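Local atomic coordinates of L-arabinose ABC transporter, periplasmic L-arabinose-binding protein (Burkholderia thailandensis, PDB entry 4KZK), a protein that binds D-galactose and, by its name, probably L-arabinose in the periplasm, and probably delivers the sugar to an ABC transporter. Residues Asp48-Asp53 and Leu289-His294; Met140-Tyr145 and Val316-Thr321; Asn239-Val244 and Ser268-Asn273; Val263-Ser268 and Gly285-Asn290. One frame throughout, in Å; residues are numbered along the deposited sequence.

Interaction 1: Asp48-Asp53 and Leu289-His294; sequences DPWFQD and LNPRLH. With GAL (beta-D-galactopyranose), chain B.
O3 of the bound beta-D-galactopyranose is held from one side of this contact by D48, two places before the W50 indole that carries the packing on L289, P291 and H294. The hydroxyl donates to D48 OD2 over 2.6 Å, and the same oxygen accepts from N239 and N266, so at least three groups hold it. D48 is also the N-cap of helix 49-65: its other oxygen, OD1, takes the W50 N-H at 2.9 Å, with the donor well above the carboxylate plane. One carboxylate ties the sugar to the start of a helix. With CG anti to its backbone N (chi1 174°), W50 has sugar C4 and L289 CD1 over one face of its indole, and W50 NE1 comes within 3.6 Å of sugar C5. Further along, W50 CH2 touches L289 CB at 3.5 Å. P291 lies at the opposite face, where its CB makes an off-centre CH-pi contact, 4.2 Å from the centroid of the six-membered ring and 29° off the normal. The edge of W50 at CZ2 meets the face of H294 in a T-shaped pair, centroids 5.3 Å apart and planes at 79°. D123 OD1 accepts from W50 NE1 and is hydrogen-bonded to H294 ND1, a shared partner that probably helps hold the two rings in this setting. Beside them D53 CB packs on P291 CB at 3.6 Å, while D53 OD2 is hydrogen-bonded to S268 OG. An aromatic face laid against the sugar's C-H groups, with a carboxylate holding a hydroxyl, is the classic arrangement of a periplasmic sugar-binding pocket.

Interaction 2: Met140-Tyr145 and Val316-Thr321; sequences MGISAY and VLTSGT
M140, G141 and I142 run parallel to V316, L317 and T318 in register, as neighbouring strands that lead into two of the connections between the lobes of the periplasmic-binding-protein fold. Their short axes approach to 4.4 Å at 32°. The tight part is the backbone: G141 N donates to V316 O at 2.9 Å, and T318 N returns a bond to G141 O at 2.8 Å. On the face bearing M140, I142 and T318, helix 291-308 packs on the side chains; V316, on the same face, is partly exposed. M140 and V316 lie side by side, CG to CB 4.1 Å, whereas M140 and T318 cross at about a right angle, SD nearest CG2. T318 OG1 sits between its own N and carbonyl carbon (chi1 67°), near I142 CG2 at 3.6 Å; its hydroxyl is hydrogen-bonded to H294 NE2. The other face is looser. G141 brings no side chain there, and exposed L317 leans its CD2 on I142 O at 3.6 Å. Beyond the strands S143 centres an inverse gamma turn just before helix 144-161, and its N-H bonds to T318 O at 2.9 Å, with an angle of 169° at the hydrogen.

Interaction 3: Asn239-Val244 and Ser268-Asn273; sequences NDDTTV and SQVALN. With GAL (beta-D-galactopyranose), chain B.
V270 leans on D240, D241 and V244 where two helices of successive beta-alpha units begin side by side, with N239, at the start of the first, reaching the sugar. The short axes of 240-244 and 269-273 pass 9.4 Å apart at 40°, and no direct hydrogen bond joins them. The polar bonds lie instead within the first segment and toward the ligand. N239 is the N-cap of helix 240-252: its OD1 accepts from T242 N at 2.9 Å, almost straight. The other branch of the amide, ND2, donates to O3 of galactose at 3.0 Å, with an N-H...O angle of 177°. Cap and sugar thus settle which end of the amide is which. N239 O is gripped by T243 N and by T243 OG1, the latter from above the carbonyl plane at 2.8 Å. The water-mediated link is slighter. One water donates to D240 OD2 at 2.7 Å and weakly accepts from V270 N, bridging the two helix starts. D240 has further partners in S286 and G267, and S268 OG is hydrogen-bonded to D53, so the first start is tied to strand 283-288 and the G267 loop, the second to helix 49-65. The rest is van der Waals contact. D240 CB faces V270 CG1 at 3.8 Å, and D240 OD2 rests on A271 CB. V270 CG1 also turns toward V244, a doubtful pair because V244 has two conformers. V270 CG2, anti to its own carbonyl carbon, is met crosswise by D241, whose OD1 comes to 3.5 Å from that methyl.

Interaction 4: Val263-Ser268 and Gly285-Asn290; sequences VGINGS and GSILLN. With GAL (beta-D-galactopyranose), chain B.
N266, whose backbone is bonded to both I287 and L289, reaches galactose with both ends of its amide. Sugar O4 donates to N266 OD1 at 2.6 Å, and N266 ND2 donates to sugar O3 at 3.0 Å. The opposed directions of these two bonds define the rotation of the amide about CB-CG. Its backbone is just as closely held: N266 N gives its proton to I287 O at 2.8 Å, and L289 N gives one to N266 O at 3.0 Å. A water donating to N266 O and L289 O adds a second link. N266 takes this position with a phi of 138°, unusual for a residue other than glycine. Further back the strands pair in parallel through G264 N to G285 O and I287 N to G264 O, joining the ends of a beta-alpha-beta unit built round helix 269-276. S286 OG, whose main partner is D240, accepts weakly from G267 N. Outside the polar core, V263 CG1 lies on G285 O at 3.6 Å. I265 CG2 touches L289 CD1 at 3.8 Å, and L289 CD1 also lies 3.3 Å from N266 OD1. The backbone bonds hold N266 in place, and its amide, accepting from O4 and donating to O3, matches a sugar with an axial O4, as in galactose.

The four contacts ring the galactose site. Interactions 1, 3 and 4 meet at sugar O3, bonded to D48, N239 and N266 respectively, and are stitched together by D53 OD2 to S268 OG at 2.6 Å and by D240 OD1 to S286 OG at 2.7 Å. Interaction 2 reaches the pocket through I142, whose CG2 lies 3.6 Å from CD1 of L289, a residue shared by interactions 1 and 4. H294 NE2 to T318 OG1, at 2.8 Å, joins interaction 2 to interaction 1, and T321 O with L288 N, also 2.8 Å, joins it to interaction 4 through adjacent strands of one sheet. Interactions 2 and 3 stay apart, nearest atoms about 8 Å.

Interaction 1: Asp48-Asp53 and Leu289-His294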
loop_
_atom_site.group_PDB
_atom_site.type_symbol
_atom_site.label_atom_id
_atom_site.label_comp_id
_atom_site.label_asym_id
_atom_site.label_seq_id
_atom_site.Cartn_x
_atom_site.Cartn_y
_atom_site.Cartn_z
ATOM N N ASP A 48 -9.718 -1.642 -2.618
ATOM C CA ASP A 48 -8.761 -0.720 -1.988
ATOM C C ASP A 48 -8.742 0.527 -2.880
ATOM O O ASP A 48 -8.403 0.439 -4.060
ATOM C CB ASP A 48 -7.378 -1.380 -1.935
ATOM C CG ASP A 48 -6.252 -0.434 -1.537
ATOM O OD1 ASP A 48 -6.497 0.777 -1.368
ATOM O OD2 ASP A 48 -5.099 -0.936 -1.450
ATOM N N PRO A 49 -9.115 1.692 -2.313
ATOM C CA PRO A 49 -9.274 2.892 -3.146
ATOM C C PRO A 49 -7.970 3.353 -3.765
ATOM O O PRO A 49 -8.001 4.098 -4.732
ATOM C CB PRO A 49 -9.828 3.924 -2.180
ATOM C CG PRO A 49 -9.402 3.468 -0.829
ATOM C CD PRO A 49 -9.430 1.962 -0.897
ATOM N N TRP A 50 -6.826 2.923 -3.231
ATOM C CA TRP A 50 -5.540 3.184 -3.891
ATOM C C TRP A 50 -5.550 2.722 -5.344
ATOM O O TRP A 50 -5.073 3.435 -6.234
ATOM C CB TRP A 50 -4.387 2.522 -3.112
ATOM C CG TRP A 50 -3.092 2.624 -3.804
ATOM C CD1 TRP A 50 -2.431 1.634 -4.479
ATOM C CD2 TRP A 50 -2.304 3.792 -3.939
ATOM N NE1 TRP A 50 -1.272 2.125 -5.007
ATOM C CE2 TRP A 50 -1.168 3.452 -4.691
ATOM C CE3 TRP A 50 -2.455 5.120 -3.514
ATOM C CZ2 TRP A 50 -0.187 4.393 -5.032
ATOM C CZ3 TRP A 50 -1.480 6.028 -3.845
ATOM C CH2 TRP A 50 -0.351 5.652 -4.570
ATOM N N PHE A 51 -6.090 1.531 -5.593
ATOM C CA PHE A 51 -6.087 0.995 -6.943
ATOM C C PHE A 51 -7.121 1.679 -7.810
ATOM O O PHE A 51 -6.921 1.853 -9.001
ATOM C CB PHE A 51 -6.238 -0.537 -6.908
ATOM C CG PHE A 51 -5.031 -1.211 -6.347
ATOM C CD1 PHE A 51 -3.836 -1.164 -7.014
ATOM C CD2 PHE A 51 -5.056 -1.829 -5.116
ATOM C CE1 PHE A 51 -2.701 -1.715 -6.451
ATOM C CE2 PHE A 51 -3.921 -2.364 -4.551
ATOM C CZ PHE A 51 -2.748 -2.320 -5.238
ATOM N N GLN A 52 -8.208 2.096 -7.200
ATOM C CA GLN A 52 -9.171 2.945 -7.901
ATOM C C GLN A 52 -8.498 4.265 -8.313
ATOM O O GLN A 52 -8.739 4.802 -9.411
ATOM C CB GLN A 52 -10.426 3.189 -7.040
ATOM C CG GLN A 52 -11.257 1.921 -6.769
ATOM C CD GLN A 52 -11.918 1.323 -8.006
ATOM O OE1 GLN A 52 -12.083 1.995 -9.020
ATOM N NE2 GLN A 52 -12.297 0.047 -7.926
ATOM N N ASP A 53 -7.631 4.796 -7.458
ATOM C CA ASP A 53 -6.923 6.032 -7.777
ATOM C C ASP A 53 -5.913 5.819 -8.889
ATOM O O ASP A 53 -5.795 6.664 -9.787
ATOM C CB ASP A 53 -6.195 6.607 -6.558
ATOM C CG ASP A 53 -7.134 7.126 -5.486
ATOM O OD1 ASP A 53 -8.320 7.420 -5.766
ATOM O OD2 ASP A 53 -6.670 7.283 -4.346
ATOM N N LEU A 289 0.549 8.996 -0.375
ATOM C CA LEU A 289 1.256 8.629 -1.597
ATOM C C LEU A 289 0.673 9.339 -2.824
ATOM O O LEU A 289 -0.380 9.981 -2.769
ATOM C CB LEU A 289 1.175 7.114 -1.793
ATOM C CG LEU A 289 1.707 6.255 -0.643
ATOM C CD1 LEU A 289 1.532 4.795 -1.015
ATOM C CD2 LEU A 289 3.149 6.540 -0.246
ATOM N N ASN A 290 1.357 9.176 -3.953
ATOM C CA ASN A 290 1.002 9.880 -5.174
ATOM C C ASN A 290 0.525 8.936 -6.292
ATOM O O ASN A 290 1.340 8.429 -7.075
ATOM C CB ASN A 290 2.165 10.738 -5.668
ATOM C CG ASN A 290 1.734 11.688 -6.766
ATOM O OD1 ASN A 290 0.659 11.520 -7.347
ATOM N ND2 ASN A 290 2.567 12.670 -7.078
ATOM N N PRO A 291 -0.802 8.717 -6.408
ATOM C CA PRO A 291 -1.261 7.748 -7.398
ATOM C C PRO A 291 -1.176 8.262 -8.833
ATOM O O PRO A 291 -1.370 7.503 -9.790
ATOM C CB PRO A 291 -2.721 7.517 -7.014
ATOM C CG PRO A 291 -3.151 8.826 -6.415
ATOM C CD PRO A 291 -1.940 9.256 -5.624
ATOM N N ARG A 292 -0.910 9.559 -9.010
ATOM C CA ARG A 292 -0.597 10.047 -10.347
ATOM C C ARG A 292 0.688 9.413 -10.865
ATOM O O ARG A 292 0.780 9.045 -12.051
ATOM C CB ARG A 292 -0.456 11.566 -10.363
ATOM C CG ARG A 292 -0.361 12.116 -11.770
ATOM C CD ARG A 292 -0.231 13.625 -11.756
ATOM N NE ARG A 292 -1.377 14.281 -11.135
ATOM C CZ ARG A 292 -2.478 14.681 -11.769
ATOM N NH1 ARG A 292 -2.641 14.456 -13.073
ATOM N NH2 ARG A 292 -3.444 15.295 -11.075
ATOM N N LEU A 293 1.687 9.282 -10.004
ATOM C CA LEU A 293 2.938 8.626 -10.411
ATOM C C LEU A 293 2.668 7.154 -10.743
ATOM O O LEU A 293 3.036 6.675 -11.811
ATOM C CB LEU A 293 4.009 8.748 -9.333
ATOM C CG LEU A 293 4.425 10.165 -8.904
ATOM C CD1 LEU A 293 5.456 10.139 -7.794
ATOM C CD2 LEU A 293 4.917 10.967 -10.086
ATOM N N HIS A 294 1.979 6.450 -9.853
ATOM C CA HIS A 294 1.729 5.020 -10.033
ATOM C C HIS A 294 0.713 4.669 -11.109
ATOM O O HIS A 294 0.722 3.555 -11.612
ATOM C CB HIS A 294 1.309 4.401 -8.695
ATOM C CG HIS A 294 2.411 4.353 -7.686
ATOM N ND1 HIS A 294 2.647 3.249 -6.894
ATOM C CD2 HIS A 294 3.332 5.281 -7.333
ATOM C CE1 HIS A 294 3.670 3.502 -6.091
ATOM N NE2 HIS A 294 4.111 4.722 -6.348
HETATM C C1 GAL B . 0.346 -2.134 -2.156
HETATM C C2 GAL B . -0.815 -1.978 -1.177
HETATM C C3 GAL B . -1.584 -0.701 -1.542
HETATM C C4 GAL B . -0.623 0.483 -1.594
HETATM C C5 GAL B . 0.488 0.178 -2.583
HETATM C C6 GAL B . 1.518 1.298 -2.636
HETATM O O1 GAL B . 1.108 -3.246 -1.727
HETATM O O2 GAL B . -1.645 -3.111 -1.294
HETATM O O3 GAL B . -2.653 -0.456 -0.619
HETATM O O4 GAL B . -0.119 0.779 -0.315
HETATM O O5 GAL B . 1.175 -0.982 -2.136
HETATM O O6 GAL B . 2.549 0.991 -3.561
#

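Interaction 2: Met140-Tyr145 and Val316-Thr321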
loop_
_atom_site.group_PDB
_atom_site.type_symbol
_atom_site.label_atom_id
_atom_site.label_comp_id
_atom_site.label_asym_id
_atom_site.label_seq_id
_atom_site.Cartn_x
_atom_site.Cartn_y
_atom_site.Cartn_z
ATOM N N MET A 140 7.486 0.234 -10.542
ATOM C CA MET A 140 7.325 1.438 -9.741
ATOM C C MET A 140 6.649 1.075 -8.447
ATOM O O MET A 140 5.599 0.422 -8.465
ATOM C CB MET A 140 6.510 2.503 -10.457
ATOM C CG MET A 140 6.430 3.793 -9.658
ATOM S SD MET A 140 5.433 5.123 -10.365
ATOM C CE MET A 140 6.346 5.483 -11.867
ATOM N N GLY A 141 7.267 1.446 -7.329
ATOM C CA GLY A 141 6.655 1.251 -6.018
ATOM C C GLY A 141 7.051 2.373 -5.107
ATOM O O GLY A 141 7.613 3.371 -5.566
ATOM N N ILE A 142 6.772 2.210 -3.819
ATOM C CA ILE A 142 7.107 3.234 -2.854
ATOM C C ILE A 142 8.458 2.926 -2.211
ATOM O O ILE A 142 8.882 1.769 -2.165
ATOM C CB ILE A 142 6.008 3.419 -1.781
ATOM C CG1 ILE A 142 5.929 2.253 -0.779
ATOM C CG2 ILE A 142 4.674 3.643 -2.452
ATOM C CD1 ILE A 142 4.958 2.497 0.345
ATOM N N SER A 143 9.119 3.963 -1.699
ATOM C CA SER A 143 10.344 3.781 -0.910
ATOM C C SER A 143 9.963 3.293 0.483
ATOM O O SER A 143 9.836 4.065 1.429
ATOM C CB SER A 143 11.165 5.083 -0.852
ATOM O OG SER A 143 12.491 4.774 -0.395
ATOM N N ALA A 144 9.742 1.984 0.590
ATOM C CA ALA A 144 8.972 1.402 1.679
ATOM C C ALA A 144 9.560 1.595 3.067
ATOM O O ALA A 144 8.845 1.944 4.007
ATOM C CB ALA A 144 8.713 -0.072 1.410
ATOM N N TYR A 145 10.864 1.378 3.197
ATOM C CA TYR A 145 11.505 1.546 4.486
ATOM C C TYR A 145 11.417 2.987 4.958
ATOM O O TYR A 145 11.036 3.235 6.109
ATOM C CB TYR A 145 12.956 1.052 4.451
ATOM C CG TYR A 145 13.603 1.141 5.821
ATOM C CD1 TYR A 145 13.366 0.164 6.796
ATOM C CD2 TYR A 145 14.406 2.226 6.170
ATOM C CE1 TYR A 145 13.913 0.277 8.070
ATOM C CE2 TYR A 145 14.943 2.340 7.435
ATOM C CZ TYR A 145 14.695 1.353 8.386
ATOM O OH TYR A 145 15.257 1.484 9.661
ATOM N N VAL A 316 11.549 2.738 -10.018
ATOM C CA VAL A 316 11.226 4.051 -9.492
ATOM C C VAL A 316 10.567 3.830 -8.147
ATOM O O VAL A 316 9.582 3.112 -8.046
ATOM C CB VAL A 316 10.274 4.825 -10.412
ATOM C CG1 VAL A 316 9.840 6.145 -9.763
ATOM C CG2 VAL A 316 10.935 5.069 -11.759
ATOM N N LEU A 317 11.105 4.469 -7.122
ATOM C CA LEU A 317 10.596 4.345 -5.768
ATOM C C LEU A 317 10.147 5.709 -5.300
ATOM O O LEU A 317 10.950 6.633 -5.153
ATOM C CB LEU A 317 11.670 3.809 -4.842
ATOM C CG LEU A 317 12.093 2.378 -5.133
ATOM C CD1 LEU A 317 13.174 2.003 -4.131
ATOM C CD2 LEU A 317 10.922 1.396 -5.110
ATOM N N THR A 318 8.839 5.826 -5.090
ATOM C CA THR A 318 8.182 7.106 -4.826
ATOM C C THR A 318 8.081 7.442 -3.339
ATOM O O THR A 318 8.298 6.610 -2.469
ATOM C CB THR A 318 6.778 7.102 -5.426
ATOM O OG1 THR A 318 5.956 6.150 -4.732
ATOM C CG2 THR A 318 6.821 6.804 -6.944
ATOM N N SER A 319 7.779 8.702 -3.062
ATOM C CA SER A 319 7.818 9.231 -1.709
ATOM C C SER A 319 6.450 9.666 -1.224
ATOM O O SER A 319 5.494 9.741 -1.998
ATOM C CB SER A 319 8.777 10.431 -1.658
ATOM O OG SER A 319 10.129 10.021 -1.866
ATOM N N GLY A 320 6.378 9.979 0.056
ATOM C CA GLY A 320 5.140 10.382 0.683
ATOM C C GLY A 320 5.324 11.456 1.732
ATOM O O GLY A 320 6.439 11.760 2.138
ATOM N N THR A 321 4.207 12.020 2.178
ATOM C CA THR A 321 4.224 12.975 3.273
ATOM C C THR A 321 3.052 12.726 4.209
ATOM O O THR A 321 1.984 12.244 3.795
ATOM C CB THR A 321 4.146 14.436 2.804
ATOM O OG1 THR A 321 2.891 14.646 2.159
ATOM C CG2 THR A 321 5.289 14.772 1.851
#

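Interaction 3: Asn239-Val244 and Ser268-Asn273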
loop_
_atom_site.group_PDB
_atom_site.type_symbol
_atom_site.label_atom_id
_atom_site.label_comp_id
_atom_site.label_asym_id
_atom_site.label_seq_id
_atom_site.Cartn_x
_atom_site.Cartn_y
_atom_site.Cartn_z
ATOM N N ASN A 239 -0.728 -0.559 5.060
ATOM C CA ASN A 239 -1.538 0.450 4.378
ATOM C C ASN A 239 -2.665 0.925 5.276
ATOM O O ASN A 239 -2.811 0.463 6.404
ATOM C CB ASN A 239 -2.050 -0.055 3.005
ATOM C CG ASN A 239 -3.053 -1.197 3.114
ATOM O OD1 ASN A 239 -3.407 -1.640 4.198
ATOM N ND2 ASN A 239 -3.512 -1.681 1.968
ATOM N N ASP A 240 -3.464 1.869 4.771
ATOM C CA ASP A 240 -4.615 2.378 5.516
ATOM C C ASP A 240 -5.607 1.275 5.873
ATOM O O ASP A 240 -6.171 1.261 6.985
ATOM C CB ASP A 240 -5.358 3.480 4.731
ATOM C CG ASP A 240 -4.545 4.738 4.540
ATOM O OD1 ASP A 240 -3.682 5.016 5.372
ATOM O OD2 ASP A 240 -4.785 5.475 3.552
ATOM N N ASP A 241 -5.858 0.377 4.932
ATOM C CA ASP A 241 -6.863 -0.653 5.116
ATOM C C ASP A 241 -6.561 -1.563 6.294
ATOM O O ASP A 241 -7.422 -1.816 7.128
ATOM C CB ASP A 241 -6.975 -1.478 3.839
ATOM C CG ASP A 241 -7.287 -0.628 2.613
ATOM O OD1 ASP A 241 -6.774 0.487 2.535
ATOM O OD2 ASP A 241 -7.947 -1.141 1.694
ATOM N N THR A 242 -5.322 -2.029 6.371
ATOM C CA THR A 242 -4.890 -2.879 7.464
ATOM C C THR A 242 -4.884 -2.076 8.760
ATOM O O THR A 242 -5.430 -2.514 9.746
ATOM C CB THR A 242 -3.530 -3.546 7.165
ATOM O OG1 THR A 242 -2.557 -2.579 6.746
ATOM C CG2 THR A 242 -3.718 -4.531 6.070
ATOM N N THR A 243 -4.329 -0.876 8.735
ATOM C CA THR A 243 -4.288 -0.019 9.910
ATOM C C THR A 243 -5.652 0.185 10.520
ATOM O O THR A 243 -5.825 0.091 11.745
ATOM C CB THR A 243 -3.580 1.322 9.588
ATOM O OG1 THR A 243 -2.254 1.037 9.108
ATOM C CG2 THR A 243 -3.481 2.203 10.812
ATOM N N VAL A 244 -6.649 0.458 9.673
ATOM C CA VAL A 244 -8.026 0.706 10.147
ATOM C C VAL A 244 -8.597 -0.551 10.794
ATOM O O VAL A 244 -9.414 -0.483 11.715
ATOM C CB VAL A 244 -8.956 1.152 8.996
ATOM C CG1 VAL A 244 -10.435 0.869 9.313
ATOM C CG2 VAL A 244 -8.723 2.607 8.698
ATOM N N SER A 268 -5.487 7.688 0.792
ATOM C CA SER A 268 -6.653 7.619 -0.086
ATOM C C SER A 268 -7.940 7.499 0.750
ATOM O O SER A 268 -7.971 7.912 1.921
ATOM C CB SER A 268 -6.497 6.458 -1.072
ATOM O OG SER A 268 -7.523 6.433 -2.041
ATOM N N GLN A 269 -9.004 6.969 0.154
ATOM C CA GLN A 269 -10.332 7.125 0.739
ATOM C C GLN A 269 -10.540 6.448 2.085
ATOM O O GLN A 269 -11.384 6.878 2.836
ATOM C CB GLN A 269 -11.404 6.679 -0.272
ATOM C CG GLN A 269 -11.359 7.445 -1.608
ATOM C CD GLN A 269 -11.551 8.943 -1.473
ATOM O OE1 GLN A 269 -10.845 9.770 -2.088
ATOM N NE2 GLN A 269 -12.464 9.309 -0.655
ATOM N N VAL A 270 -9.767 5.419 2.415
ATOM C CA VAL A 270 -9.887 4.826 3.742
ATOM C C VAL A 270 -9.418 5.820 4.817
ATOM O O VAL A 270 -10.060 5.977 5.847
ATOM C CB VAL A 270 -9.113 3.498 3.850
ATOM C CG1 VAL A 270 -9.124 2.974 5.272
ATOM C CG2 VAL A 270 -9.664 2.449 2.887
ATOM N N ALA A 271 -8.337 6.549 4.541
ATOM C CA ALA A 271 -7.850 7.578 5.464
ATOM C C ALA A 271 -8.876 8.691 5.537
ATOM O O ALA A 271 -9.247 9.174 6.615
ATOM C CB ALA A 271 -6.520 8.130 4.976
ATOM N N LEU A 272 -9.351 9.111 4.374
ATOM C CA LEU A 272 -10.268 10.242 4.313
ATOM C C LEU A 272 -11.584 9.933 5.021
ATOM O O LEU A 272 -12.199 10.818 5.617
ATOM C CB LEU A 272 -10.542 10.648 2.870
ATOM C CG LEU A 272 -9.329 10.984 1.996
ATOM C CD1 LEU A 272 -9.829 11.650 0.726
ATOM C CD2 LEU A 272 -8.321 11.844 2.741
ATOM N N ASN A 273 -12.039 8.685 4.966
ATOM C CA ASN A 273 -13.264 8.307 5.686
ATOM C C ASN A 273 -13.066 8.463 7.185
ATOM O O ASN A 273 -13.956 8.934 7.882
ATOM C CB ASN A 273 -13.657 6.860 5.386
ATOM C CG ASN A 273 -14.267 6.677 4.016
ATOM O OD1 ASN A 273 -14.687 7.644 3.377
ATOM N ND2 ASN A 273 -14.346 5.439 3.562
HETATM C C1 GAL B . 0.346 -2.134 -2.156
HETATM C C2 GAL B . -0.815 -1.978 -1.177
HETATM C C3 GAL B . -1.584 -0.701 -1.542
HETATM C C4 GAL B . -0.623 0.483 -1.594
HETATM C C5 GAL B . 0.488 0.178 -2.583
HETATM C C6 GAL B . 1.518 1.298 -2.636
HETATM O O1 GAL B . 1.108 -3.246 -1.727
HETATM O O2 GAL B . -1.645 -3.111 -1.294
HETATM O O3 GAL B . -2.653 -0.456 -0.619
HETATM O O4 GAL B . -0.119 0.779 -0.315
HETATM O O5 GAL B . 1.175 -0.982 -2.136
HETATM O O6 GAL B . 2.549 0.991 -3.561
HETATM O O HOH W 1 -6.753 4.900 1.753
#

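Interaction 4: Val263-Ser268 and Gly285-Asn290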
loop_
_atom_site.group_PDB
_atom_site.type_symbol
_atom_site.label_atom_id
_atom_site.label_comp_id
_atom_site.label_asym_id
_atom_site.label_seq_id
_atom_site.Cartn_x
_atom_site.Cartn_y
_atom_site.Cartn_z
ATOM N N VAL A 263 -1.314 5.120 12.448
ATOM C CA VAL A 263 -0.978 5.869 11.229
ATOM C C VAL A 263 -0.828 4.877 10.092
ATOM O O VAL A 263 -0.097 3.886 10.212
ATOM C CB VAL A 263 0.314 6.708 11.415
ATOM C CG1 VAL A 263 0.793 7.316 10.098
ATOM C CG2 VAL A 263 0.095 7.780 12.457
ATOM N N GLY A 264 -1.540 5.135 9.008
ATOM C CA GLY A 264 -1.511 4.292 7.834
ATOM C C GLY A 264 -0.585 4.762 6.743
ATOM O O GLY A 264 0.229 5.669 6.951
ATOM N N ILE A 265 -0.706 4.093 5.599
ATOM C CA ILE A 265 -0.016 4.439 4.353
ATOM C C ILE A 265 -1.041 4.388 3.217
ATOM O O ILE A 265 -1.807 3.420 3.134
ATOM C CB ILE A 265 1.146 3.483 4.047
ATOM C CG1 ILE A 265 2.203 3.572 5.147
ATOM C CG2 ILE A 265 1.726 3.768 2.677
ATOM C CD1 ILE A 265 3.200 2.430 5.096
ATOM N N ASN A 266 -1.053 5.466 2.423
ATOM C CA ASN A 266 -1.746 5.674 1.133
ATOM C C ASN A 266 -2.347 7.062 1.084
ATOM O O ASN A 266 -2.128 7.792 0.154
ATOM C CB ASN A 266 -2.837 4.668 0.822
ATOM C CG ASN A 266 -2.308 3.317 0.442
ATOM O OD1 ASN A 266 -1.119 3.156 0.171
ATOM N ND2 ASN A 266 -3.206 2.331 0.382
ATOM N N GLY A 267 -3.093 7.413 2.119
ATOM C CA GLY A 267 -3.770 8.704 2.174
ATOM C C GLY A 267 -4.942 8.840 1.215
ATOM O O GLY A 267 -5.358 9.946 0.851
ATOM N N SER A 268 -5.487 7.688 0.792
ATOM C CA SER A 268 -6.653 7.619 -0.086
ATOM C C SER A 268 -7.940 7.499 0.750
ATOM O O SER A 268 -7.971 7.912 1.921
ATOM C CB SER A 268 -6.497 6.458 -1.072
ATOM O OG SER A 268 -7.523 6.433 -2.041
ATOM N N GLY A 285 -3.452 9.517 11.393
ATOM C CA GLY A 285 -2.832 10.073 10.196
ATOM C C GLY A 285 -2.493 9.002 9.191
ATOM O O GLY A 285 -2.699 7.815 9.444
ATOM N N SER A 286 -1.956 9.433 8.043
ATOM C CA SER A 286 -1.542 8.508 6.995
ATOM C C SER A 286 -0.420 9.105 6.192
ATOM O O SER A 286 -0.349 10.327 6.056
ATOM C CB SER A 286 -2.736 8.224 6.078
ATOM O OG SER A 286 -2.413 7.334 5.039
ATOM N N ILE A 287 0.452 8.273 5.630
ATOM C CA ILE A 287 1.455 8.808 4.705
ATOM C C ILE A 287 0.833 8.840 3.315
ATOM O O ILE A 287 0.551 7.777 2.710
ATOM C CB ILE A 287 2.773 8.000 4.700
ATOM C CG1 ILE A 287 3.338 7.815 6.110
ATOM C CG2 ILE A 287 3.777 8.661 3.756
ATOM C CD1 ILE A 287 3.578 9.111 6.855
ATOM N N LEU A 288 0.602 10.055 2.836
ATOM C CA LEU A 288 -0.015 10.310 1.562
ATOM C C LEU A 288 0.960 9.939 0.454
ATOM O O LEU A 288 2.062 10.497 0.396
ATOM C CB LEU A 288 -0.392 11.789 1.442
ATOM C CG LEU A 288 -0.984 12.229 0.110
ATOM C CD1 LEU A 288 -2.347 11.594 -0.146
ATOM C CD2 LEU A 288 -1.102 13.753 0.027
ATOM N N LEU A 289 0.549 8.996 -0.375
ATOM C CA LEU A 289 1.256 8.629 -1.597
ATOM C C LEU A 289 0.673 9.339 -2.824
ATOM O O LEU A 289 -0.380 9.981 -2.769
ATOM C CB LEU A 289 1.175 7.114 -1.793
ATOM C CG LEU A 289 1.707 6.255 -0.643
ATOM C CD1 LEU A 289 1.532 4.795 -1.015
ATOM C CD2 LEU A 289 3.149 6.540 -0.246
ATOM N N ASN A 290 1.357 9.176 -3.953
ATOM C CA ASN A 290 1.002 9.880 -5.174
ATOM C C ASN A 290 0.525 8.936 -6.292
ATOM O O ASN A 290 1.340 8.429 -7.075
ATOM C CB ASN A 290 2.165 10.738 -5.668
ATOM C CG ASN A 290 1.734 11.688 -6.766
ATOM O OD1 ASN A 290 0.659 11.520 -7.347
ATOM N ND2 ASN A 290 2.567 12.670 -7.078
HETATM C C1 GAL B . 0.346 -2.134 -2.156
HETATM C C2 GAL B . -0.815 -1.978 -1.177
HETATM C C3 GAL B . -1.584 -0.701 -1.542
HETATM C C4 GAL B . -0.623 0.483 -1.594
HETATM C C5 GAL B . 0.488 0.178 -2.583
HETATM C C6 GAL B . 1.518 1.298 -2.636
HETATM O O1 GAL B . 1.108 -3.246 -1.727
HETATM O O2 GAL B . -1.645 -3.111 -1.294
HETATM O O3 GAL B . -2.653 -0.456 -0.619
HETATM O O4 GAL B . -0.119 0.779 -0.315
HETATM O O5 GAL B . 1.175 -0.982 -2.136
HETATM O O6 GAL B . 2.549 0.991 -3.561
HETATM O O HOH W 2 -2.913 8.852 -2.330
#